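Local coordinates for putative immunoglobulin A1 protease (Bacteroides ovatus, PDB 3N6Z), which is probably a hydrolase, a putative immunoglobulin A1 protease whose activity is inferred, at residues A[89-92]-A[96-99]; A[283-288]-A[314-319]. All coordinates share one frame; numbering follows the deposited sequence. Where two conformers were deposited one is given.

Both contacts belong to one solenoid of parallel strands and lie on opposite sides of the chain's centre, with their own centres about 35 Å apart and no touch between them. Contact 1 is local: 89-92 and 96-99 are two limbs of one loop, joined through the amide of a buried asparagine to neutral main-chain groups. Contact 2 spans a longer piece of chain, bringing the turn of 283-288 against the loop 314-319, and relies on a salt bridge and a water. Each is partly buried, pairing an inner residue, Asn91 or Arg285, with more exposed residues; their chemistry differs, an uncharged amide in one and opposite charges in the other.

Contact 1 of 2, residues A[89-92]-A[96-99]; sequences SLNG and FPYE
Asn91 reaches across to the backbone of Phe96 and Tyr98 with both ends of its side-chain amide. Its CG lies anti to the backbone N (chi1 -168°), which carries the amide over to the segment 96-99. There Asn91 OD1 accepts a hydrogen bond from Tyr98 N at 2.9 Å, while Asn91 ND2 donates to Phe96 O at 3.1 Å. In both bonds the donor comes from above the plane of the accepting carbonyl, although Phe96 O itself lies almost in the amide plane of Asn91 (5° out of it). Held at both ends, the amide is fixed in its flip, and ND2 has a further acceptor in Val125 O.

The two aromatic rings meet 89-92 differently. Phe96 presents its edge to the main chain, with CE1 3.3 Å from Gly92 O and CD1 3.4 Å from Asn91 O, both oxygens near the ring plane. Tyr98 instead has its CB 3.4 Å and its CD2 3.5 Å from Asn91 OD1, the ring oblique to that oxygen. One face of the tyrosine ring is covered by Pro97, whose CG sits 3.9 Å above the plane, over the ring centre.

The contact is thus an asparagine side chain bridging, through main-chain bonds, two limbs of the loop between strands 79-80 and 100-105, at the flank of the parallel strands. Backbone bonds tie Leu90 to Phe122 and Asn91 to Phe123, the side chain of Leu90 packs on helix 61-64, and Phe96 touches Val125 at the start of strand 125-131.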
ATOM      1  N   SER A  89      -0.971 -11.864   9.397  1.00  7.96           N
ATOM      2  CA  SER A  89      -1.900 -11.186   8.519  1.00  8.10           C
ATOM      3  C   SER A  89      -3.285 -11.825   8.512  1.00  9.15           C
ATOM      4  O   SER A  89      -3.420 -13.053   8.636  1.00 10.67           O
ATOM      5  CB  SER A  89      -1.340 -11.075   7.122  1.00  9.06           C
ATOM      6  OG  SER A  89      -1.287 -12.331   6.488  1.00 10.74           O
ATOM      7  N   LEU A  90      -4.316 -11.000   8.391  1.00  8.15           N
ATOM      8  CA  LEU A  90      -5.687 -11.494   8.548  1.00  8.37           C
ATOM      9  C   LEU A  90      -6.081 -12.541   7.526  1.00  9.07           C
ATOM     10  O   LEU A  90      -6.763 -13.506   7.876  1.00  9.76           O
ATOM     11  CB  LEU A  90      -6.657 -10.307   8.513  1.00  8.04           C
ATOM     12  CG  LEU A  90      -6.572  -9.365   9.699  1.00  8.88           C
ATOM     13  CD1 LEU A  90      -7.165  -8.003   9.408  1.00 11.00           C
ATOM     14  CD2 LEU A  90      -7.260 -10.030  10.907  1.00 11.34           C
ATOM     15  N   ASN A  91      -5.655 -12.326   6.278  1.00  7.98           N
ATOM     16  CA  ASN A  91      -6.101 -13.192   5.179  1.00  7.84           C
ATOM     17  C   ASN A  91      -4.950 -13.680   4.312  1.00  7.39           C
ATOM     18  O   ASN A  91      -5.135 -13.968   3.137  1.00  8.95           O
ATOM     19  CB  ASN A  91      -7.134 -12.480   4.324  1.00  7.57           C
ATOM     20  CG  ASN A  91      -7.851 -13.398   3.340  1.00  7.56           C
ATOM     21  OD1 ASN A  91      -8.255 -14.521   3.698  1.00  7.89           O
ATOM     22  ND2 ASN A  91      -8.021 -12.927   2.105  1.00  8.12           N
ATOM     23  N   GLY A  92      -3.764 -13.800   4.913  1.00  9.27           N
ATOM     24  CA  GLY A  92      -2.599 -14.237   4.139  1.00 10.11           C
ATOM     25  C   GLY A  92      -2.381 -15.703   3.942  1.00 12.04           C
ATOM     26  O   GLY A  92      -1.544 -16.083   3.130  1.00 15.09           O
ATOM     27  N   PHE A  96      -6.907 -17.810   1.039  1.00  8.83           N
ATOM     28  CA  PHE A  96      -7.246 -16.389   1.188  1.00  8.37           C
ATOM     29  C   PHE A  96      -8.783 -16.191   1.182  1.00  8.28           C
ATOM     30  O   PHE A  96      -9.291 -15.285   0.503  1.00  9.44           O
ATOM     31  CB  PHE A  96      -6.600 -15.548   0.046  1.00  9.99           C
ATOM     32  CG  PHE A  96      -5.231 -15.999  -0.347  1.00 10.54           C
ATOM     33  CD1 PHE A  96      -4.172 -15.940   0.543  1.00 10.38           C
ATOM     34  CD2 PHE A  96      -4.999 -16.498  -1.618  1.00 12.45           C
ATOM     35  CE1 PHE A  96      -2.915 -16.365   0.185  1.00 12.06           C
ATOM     36  CE2 PHE A  96      -3.729 -16.927  -1.972  1.00 14.48           C
ATOM     37  CZ  PHE A  96      -2.684 -16.841  -1.063  1.00 12.86           C
ATOM     38  N   PRO A  97      -9.517 -16.972   1.990  1.00  7.77           N
ATOM     39  CA  PRO A  97     -10.979 -17.001   1.837  1.00  7.58           C
ATOM     40  C   PRO A  97     -11.765 -15.830   2.447  1.00  7.65           C
ATOM     41  O   PRO A  97     -12.962 -15.746   2.219  1.00 10.27           O
ATOM     42  CB  PRO A  97     -11.357 -18.303   2.570  1.00  9.63           C
ATOM     43  CG  PRO A  97     -10.368 -18.344   3.721  1.00  9.77           C
ATOM     44  CD  PRO A  97      -9.074 -17.952   3.007  1.00  8.46           C
ATOM     45  N   TYR A  98     -11.112 -14.966   3.223  1.00  7.45           N
ATOM     46  CA  TYR A  98     -11.810 -13.960   4.024  1.00  7.28           C
ATOM     47  C   TYR A  98     -11.844 -12.606   3.342  1.00  8.10           C
ATOM     48  O   TYR A  98     -10.820 -11.916   3.305  1.00 13.10           O
ATOM     49  CB  TYR A  98     -11.085 -13.817   5.364  1.00  8.11           C
ATOM     50  CG  TYR A  98     -11.003 -15.096   6.175  1.00  8.59           C
ATOM     51  CD1 TYR A  98     -12.138 -15.854   6.436  1.00  9.87           C
ATOM     52  CD2 TYR A  98      -9.805 -15.521   6.688  1.00  8.40           C
ATOM     53  CE1 TYR A  98     -12.069 -17.008   7.206  1.00  8.27           C
ATOM     54  CE2 TYR A  98      -9.720 -16.654   7.461  1.00  8.94           C
ATOM     55  CZ  TYR A  98     -10.853 -17.403   7.718  1.00  8.13           C
ATOM     56  OH  TYR A  98     -10.802 -18.530   8.502  1.00 11.54           O
ATOM     57  N   GLU A  99     -13.033 -12.189   2.897  1.00  7.80           N
ATOM     58  CA  GLU A  99     -13.255 -10.860   2.370  1.00  7.81           C
ATOM     59  C   GLU A  99     -13.495  -9.894   3.535  1.00  7.42           C
ATOM     60  O   GLU A  99     -14.139 -10.252   4.536  1.00  7.90           O
ATOM     61  CB  GLU A  99     -14.440 -10.840   1.414  1.00  8.34           C
ATOM     62  CG  GLU A  99     -14.220 -11.696   0.166  1.00  9.06           C
ATOM     63  CD  GLU A  99     -15.485 -11.938  -0.615  1.00  9.70           C
ATOM     64  OE1 GLU A  99     -16.372 -11.046  -0.609  1.00 12.76           O
ATOM     65  OE2 GLU A  99     -15.569 -13.001  -1.263  1.00 12.27           O
TER

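Contact 2 of 2, residues A[283-288]-A[314-319]; sequences VGRIVG and ITASDE
The backbones of 283-288 and 314-319 stay well apart, with Arg285 and Ala316 the nearest pair at 7.6 Å between their CA atoms, and the arginine side chain makes most of the contact. Arg285 leaves the turn between strands 282-284 and 287-289 pointing at the loop, and a bend at chi3 (-67°) turns the guanidinium along Ala316 toward Asp318. The methyl of Ala316 lies over one face of the guanidinium, 3.7 Å above its plane and offset toward the rim; the same CB also packs 3.9 Å from Arg285 CD.

At the edge of the group, Arg285 NH2 makes a salt bridge to Asp318 OD1 at 3.0 Å, nearly in the guanidinium plane. OD1 uses its anti lone pair, on the side away from the other carboxylate oxygen, and the guanidinium and carboxylate planes are turned 42° apart. A water also links the two segments: it accepts from Arg285 NH1 at 2.9 Å and donates to Ala316 O at 3.0 Å and to Asp318 OD1 at 2.8 Å. The arginine is thus bound to the loop both directly and through solvent.

Further bonds fix the two charged groups. Arg285 NE and NH2 donate to His328 O and Gly329 O, and Asp318 OD1 also accepts from Ala331 N, so the pair is locked onto the chain leading into strand 330-332. Next to the arginine, Ile286 and Val287 both face Phe327 in a classic beta bulge. Strands 282-284 and 287-289 continue parallel stacks begun by earlier strands, a pattern characteristic of a parallel beta-solenoid, in which a corner of one coil is here joined to the loop that follows strand 312-314.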
ATOM      1  N   VAL A 283      16.015   2.030 -12.310  1.00  9.45           N
ATOM      2  CA  VAL A 283      15.379   3.017 -11.459  1.00  9.45           C
ATOM      3  C   VAL A 283      14.576   3.987 -12.293  1.00  9.47           C
ATOM      4  O   VAL A 283      15.125   4.652 -13.180  1.00 11.22           O
ATOM      5  CB  VAL A 283      16.414   3.734 -10.591  1.00 10.57           C
ATOM      6  CG1 VAL A 283      15.745   4.833  -9.760  1.00 14.77           C
ATOM      7  CG2 VAL A 283      17.176   2.742  -9.707  1.00 13.34           C
ATOM      8  N   GLY A 284      13.282   4.060 -12.009  1.00  9.40           N
ATOM      9  CA  GLY A 284      12.371   4.997 -12.697  1.00  9.35           C
ATOM     10  C   GLY A 284      11.750   5.914 -11.663  1.00  9.56           C
ATOM     11  O   GLY A 284      11.310   5.454 -10.589  1.00  9.52           O
ATOM     12  N   ARG A 285      11.657   7.205 -11.947  1.00  9.28           N
ATOM     13  CA  ARG A 285      11.059   8.095 -10.938  1.00  8.81           C
ATOM     14  C   ARG A 285       9.654   7.613 -10.611  1.00  7.57           C
ATOM     15  O   ARG A 285       9.230   7.726  -9.464  1.00  9.61           O
ATOM     16  CB  ARG A 285      11.082   9.561 -11.332  1.00  8.66           C
ATOM     17  CG  ARG A 285      12.465  10.105 -11.602  1.00  9.95           C
ATOM     18  CD  ARG A 285      12.505  11.633 -11.688  1.00 10.60           C
ATOM     19  NE  ARG A 285      11.771  12.122 -12.851  1.00 11.06           N
ATOM     20  CZ  ARG A 285      12.048  13.235 -13.526  1.00 10.36           C
ATOM     21  NH1 ARG A 285      13.006  14.055 -13.105  1.00 11.69           N
ATOM     22  NH2 ARG A 285      11.354  13.516 -14.620  1.00 11.48           N
ATOM     23  N   ILE A 286       8.900   7.135 -11.615  1.00  8.34           N
ATOM     24  CA  ILE A 286       7.534   6.626 -11.376  1.00  8.99           C
ATOM     25  C   ILE A 286       7.495   5.090 -11.345  1.00  7.79           C
ATOM     26  O   ILE A 286       6.970   4.484 -10.387  1.00  8.62           O
ATOM     27  CB  ILE A 286       6.511   7.180 -12.413  1.00  8.60           C
ATOM     28  CG1 ILE A 286       6.651   8.711 -12.606  1.00 10.39           C
ATOM     29  CG2 ILE A 286       5.053   6.848 -12.004  1.00  9.37           C
ATOM     30  CD1 ILE A 286       6.406   9.507 -11.320  1.00 10.71           C
ATOM     31  N   VAL A 287       7.960   4.457 -12.422  1.00  8.45           N
ATOM     32  CA  VAL A 287       7.891   2.995 -12.603  1.00  7.71           C
ATOM     33  C   VAL A 287       9.271   2.466 -12.971  1.00  8.77           C
ATOM     34  O   VAL A 287       9.939   3.011 -13.868  1.00  9.01           O
ATOM     35  CB  VAL A 287       6.889   2.584 -13.704  1.00  8.73           C
ATOM     36  CG1 VAL A 287       6.840   1.080 -13.828  1.00  9.68           C
ATOM     37  CG2 VAL A 287       5.499   3.194 -13.466  1.00  9.89           C
ATOM     38  N   GLY A 288       9.671   1.359 -12.333  1.00  9.11           N
ATOM     39  CA  GLY A 288      11.011   0.777 -12.537  1.00  9.13           C
ATOM     40  C   GLY A 288      11.230  -0.283 -13.602  1.00 10.14           C
ATOM     41  O   GLY A 288      12.359  -0.376 -14.115  1.00 10.65           O
ATOM     42  N   ILE A 314      22.163   9.035 -11.159  1.00 19.78           N
ATOM     43  CA  ILE A 314      21.546   8.949 -12.481  0.60 22.78           C
ATOM     44  C   ILE A 314      20.726  10.218 -12.691  1.00 21.08           C
ATOM     45  O   ILE A 314      20.119  10.696 -11.741  1.00 22.57           O
ATOM     46  CB  ILE A 314      20.548   7.728 -12.549  0.60 25.26           C
ATOM     47  CG1 ILE A 314      21.277   6.408 -12.284  0.60 27.41           C
ATOM     48  CG2 ILE A 314      19.756   7.672 -13.874  0.60 27.60           C
ATOM     49  CD1 ILE A 314      22.539   6.184 -13.085  0.60 29.58           C
ATOM     50  N   THR A 315      20.725  10.723 -13.914  0.50 20.64           N
ATOM     51  CA  THR A 315      19.825  11.770 -14.325  0.50 21.01           C
ATOM     52  C   THR A 315      18.589  11.097 -14.895  0.50 19.32           C
ATOM     53  O   THR A 315      18.665   9.968 -15.423  0.50 19.43           O
ATOM     54  CB  THR A 315      20.479  12.605 -15.399  0.50 21.94           C
ATOM     55  OG1 THR A 315      20.752  11.759 -16.520  0.50 22.87           O
ATOM     56  CG2 THR A 315      21.770  13.218 -14.842  0.50 22.55           C
ATOM     57  N   ALA A 316      17.441  11.744 -14.723  1.00 17.29           N
ATOM     58  CA  ALA A 316      16.233  11.335 -15.423  1.00 15.79           C
ATOM     59  C   ALA A 316      15.676  12.475 -16.248  1.00 17.07           C
ATOM     60  O   ALA A 316      15.606  13.614 -15.780  1.00 22.25           O
ATOM     61  CB  ALA A 316      15.178  10.887 -14.376  1.00 16.35           C
ATOM     62  N   SER A 317      15.205  12.145 -17.435  1.00 17.44           N
ATOM     63  CA  SER A 317      14.616  13.115 -18.353  0.60 17.37           C
ATOM     64  C   SER A 317      13.098  13.122 -18.228  1.00 14.80           C
ATOM     65  O   SER A 317      12.487  12.086 -18.009  1.00 15.21           O
ATOM     66  CB  SER A 317      14.994  12.785 -19.798  0.60 20.09           C
ATOM     67  OG  SER A 317      16.392  12.872 -19.985  0.60 22.16           O
ATOM     68  N   ASP A 318      12.492  14.286 -18.390  1.00 12.00           N
ATOM     69  CA  ASP A 318      11.040  14.398 -18.359  1.00  9.85           C
ATOM     70  C   ASP A 318      10.372  13.631 -19.507  1.00 10.40           C
ATOM     71  O   ASP A 318      10.825  13.673 -20.652  1.00 13.44           O
ATOM     72  CB  ASP A 318      10.584  15.852 -18.444  1.00 10.86           C
ATOM     73  CG  ASP A 318      10.859  16.679 -17.210  1.00 11.44           C
ATOM     74  OD1 ASP A 318      11.184  16.141 -16.131  1.00 11.10           O
ATOM     75  OD2 ASP A 318      10.710  17.935 -17.339  1.00 12.38           O
ATOM     76  N   GLU A 319       9.278  12.950 -19.195  1.00 10.65           N
ATOM     77  CA  GLU A 319       8.471  12.246 -20.174  1.00 11.80           C
ATOM     78  C   GLU A 319       7.090  12.032 -19.592  1.00 10.31           C
ATOM     79  O   GLU A 319       6.912  12.003 -18.373  1.00 11.92           O
ATOM     80  CB  GLU A 319       9.136  10.918 -20.574  1.00 13.24           C
ATOM     81  CG  GLU A 319       9.475  10.048 -19.343  1.00 12.33           C
ATOM     82  CD  GLU A 319      10.186   8.746 -19.657  1.00 12.33           C
ATOM     83  OE1 GLU A 319      10.588   8.514 -20.812  1.00 15.27           O
ATOM     84  OE2 GLU A 319      10.366   7.952 -18.717  1.00 12.88           O
TER
HETATM   85  O   HOH W   1      13.848  15.958 -15.177  1.00 17.27           O